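Local coordinates for De novo designed switch protein caging a hemagglutinin binder (sCageHA267_1S) (Synthetic construct, PDB 7CBC), which is a designed biosensor switch, a helical-bundle cage that holds a hemagglutinin-binding domain, probably masking it until a triggering event opens the cage, at residues A[13-18]-A[80-85]. Numbering follows the deposited sequence.
Sequences TKLQRL and KESEKI
Leu-18 carries CG anti to its backbone N (chi1 179°), Leu-15 has CG anti to the carbonyl carbon, and Ile-85 sets CG2 anti to its backbone N and CG1 anti to the carbonyl carbon; from these positions the three branched side chains meet between two antiparallel helices of the designed six-helix bundle. Helix 3-46 and helix 50-93 form a helical hairpin, their local axes 10.1 Å apart and at 172°. Leu-15 and Ile-85 point in opposite senses and overlap side by side: the CD2 methyl of Leu-15 rests 3.7 Å from Ile-85 CG2 and close to CD1 as well. That same Ile-85 CD1 also comes 4.0 Å from the backbone oxygen Lys-14 O, and Lys-14 CB lies near both Ile-85 methyls.

Leu-18 CD2 sits 3.4 Å from Ser-82 OG, with CD1 less close to this buried hydroxyl, whose polar needs are met by Ala-78 O in its own helix and Gln-112 NE2. Leu-18 CD1 also reaches Ile-85 CD1, at 4.3 Å. Gln-112 belongs to helix 99-142, which also packs on Leu-15 and Leu-18. At the exposed margin Lys-14 NZ and Lys-84 NZ come within 5.0 Å; Glu-88 OE2 bridges to Lys-84 and more weakly to Lys-14, which probably eases their repulsion. The straight Glu-81 chain lays CB, CG and CD beside Leu-18 CD1, with OE1 nearest at 3.5 Å.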
loop_
_atom_site.group_PDB
_atom_site.type_symbol
_atom_site.label_atom_id
_atom_site.label_comp_id
_atom_site.label_asym_id
_atom_site.label_seq_id
_atom_site.Cartn_x
_atom_site.Cartn_y
_atom_site.Cartn_z
ATOM N N THR A 13 14.177 -2.811 -8.843
ATOM C CA THR A 13 13.325 -1.752 -9.378
ATOM C C THR A 13 12.034 -2.329 -9.951
ATOM O O THR A 13 10.946 -1.775 -9.731
ATOM C CB THR A 13 14.082 -0.931 -10.431
ATOM O OG1 THR A 13 14.525 -1.778 -11.498
ATOM C CG2 THR A 13 15.313 -0.246 -9.813
ATOM N N LYS A 14 12.119 -3.459 -10.652
ATOM C CA LYS A 14 10.904 -4.097 -11.155
ATOM C C LYS A 14 9.975 -4.510 -10.018
ATOM O O LYS A 14 8.748 -4.386 -10.128
ATOM C CB LYS A 14 11.265 -5.304 -12.017
ATOM C CG LYS A 14 11.744 -4.910 -13.402
ATOM C CD LYS A 14 11.165 -5.803 -14.478
ATOM C CE LYS A 14 12.091 -6.960 -14.788
ATOM N NZ LYS A 14 11.842 -7.487 -16.172
ATOM N N LEU A 15 10.541 -5.024 -8.925
ATOM C CA LEU A 15 9.724 -5.360 -7.771
ATOM C C LEU A 15 9.125 -4.119 -7.133
ATOM O O LEU A 15 7.993 -4.165 -6.619
ATOM C CB LEU A 15 10.553 -6.137 -6.758
ATOM C CG LEU A 15 10.863 -7.582 -7.165
ATOM C CD1 LEU A 15 11.505 -8.271 -5.998
ATOM C CD2 LEU A 15 9.613 -8.338 -7.605
ATOM N N GLN A 16 9.853 -2.996 -7.159
ATOM C CA GLN A 16 9.281 -1.774 -6.612
ATOM C C GLN A 16 8.119 -1.283 -7.468
ATOM O O GLN A 16 7.076 -0.892 -6.933
ATOM C CB GLN A 16 10.346 -0.692 -6.468
ATOM C CG GLN A 16 9.764 0.618 -5.968
ATOM C CD GLN A 16 10.798 1.557 -5.382
ATOM O OE1 GLN A 16 11.352 2.402 -6.086
ATOM N NE2 GLN A 16 11.047 1.430 -4.080
ATOM N N ARG A 17 8.263 -1.320 -8.795
ATOM C CA ARG A 17 7.149 -0.943 -9.664
ATOM C C ARG A 17 5.916 -1.778 -9.349
ATOM O O ARG A 17 4.803 -1.252 -9.203
ATOM C CB ARG A 17 7.550 -1.111 -11.132
ATOM C CG ARG A 17 6.486 -0.668 -12.150
ATOM C CD ARG A 17 5.882 0.696 -11.811
ATOM N NE ARG A 17 6.840 1.800 -11.862
ATOM C CZ ARG A 17 6.543 3.055 -11.535
ATOM N NH1 ARG A 17 5.311 3.356 -11.146
ATOM N NH2 ARG A 17 7.471 4.004 -11.595
ATOM N N LEU A 18 6.107 -3.090 -9.237
ATOM C CA LEU A 18 5.021 -3.988 -8.889
ATOM C C LEU A 18 4.311 -3.533 -7.620
ATOM O O LEU A 18 3.077 -3.489 -7.566
ATOM C CB LEU A 18 5.580 -5.394 -8.712
ATOM C CG LEU A 18 4.542 -6.434 -8.311
ATOM C CD1 LEU A 18 4.814 -7.654 -9.163
ATOM C CD2 LEU A 18 4.630 -6.783 -6.826
ATOM N N LYS A 80 2.475 -13.718 -7.899
ATOM C CA LYS A 80 2.928 -14.549 -9.016
ATOM C C LYS A 80 3.932 -13.803 -9.883
ATOM O O LYS A 80 4.924 -14.388 -10.345
ATOM C CB LYS A 80 1.735 -15.001 -9.860
ATOM C CG LYS A 80 0.798 -16.005 -9.178
ATOM C CD LYS A 80 -0.623 -15.905 -9.743
ATOM C CE LYS A 80 -1.165 -17.266 -10.145
ATOM N NZ LYS A 80 -1.134 -18.197 -8.987
ATOM N N GLU A 81 3.689 -12.514 -10.127
ATOM C CA GLU A 81 4.648 -11.729 -10.891
ATOM C C GLU A 81 5.910 -11.458 -10.088
ATOM O O GLU A 81 6.994 -11.330 -10.671
ATOM C CB GLU A 81 4.016 -10.419 -11.359
ATOM C CG GLU A 81 4.942 -9.600 -12.246
ATOM C CD GLU A 81 4.297 -8.345 -12.765
ATOM O OE1 GLU A 81 3.206 -7.996 -12.283
ATOM O OE2 GLU A 81 4.878 -7.708 -13.664
ATOM N N SER A 82 5.798 -11.364 -8.759
ATOM C CA SER A 82 6.993 -11.242 -7.928
ATOM C C SER A 82 7.890 -12.460 -8.104
ATOM O O SER A 82 9.118 -12.335 -8.198
ATOM C CB SER A 82 6.606 -11.070 -6.450
ATOM O OG SER A 82 6.074 -9.768 -6.165
ATOM N N GLU A 83 7.278 -13.645 -8.161
ATOM C CA GLU A 83 7.998 -14.904 -8.271
ATOM C C GLU A 83 8.591 -15.085 -9.660
ATOM O O GLU A 83 9.625 -15.745 -9.808
ATOM C CB GLU A 83 7.051 -16.057 -7.920
ATOM C CG GLU A 83 7.532 -17.451 -8.303
ATOM C CD GLU A 83 6.463 -18.519 -8.093
ATOM O OE1 GLU A 83 6.837 -19.680 -7.827
ATOM O OE2 GLU A 83 5.252 -18.204 -8.189
ATOM N N LYS A 84 7.957 -14.504 -10.684
ATOM C CA LYS A 84 8.544 -14.513 -12.018
ATOM C C LYS A 84 9.741 -13.572 -12.091
ATOM O O LYS A 84 10.783 -13.927 -12.649
ATOM C CB LYS A 84 7.493 -14.137 -13.065
ATOM C CG LYS A 84 8.045 -13.339 -14.261
ATOM C CD LYS A 84 8.962 -14.171 -15.168
ATOM C CE LYS A 84 9.799 -13.289 -16.113
ATOM N NZ LYS A 84 10.686 -12.293 -15.409
ATOM N N ILE A 85 9.609 -12.361 -11.544
ATOM C CA ILE A 85 10.719 -11.414 -11.571
ATOM C C ILE A 85 11.916 -11.985 -10.823
ATOM O O ILE A 85 13.059 -11.931 -11.301
ATOM C CB ILE A 85 10.280 -10.057 -10.996
ATOM C CG1 ILE A 85 9.295 -9.372 -11.942
ATOM C CG2 ILE A 85 11.485 -9.161 -10.714
ATOM C CD1 ILE A 85 8.524 -8.249 -11.275
#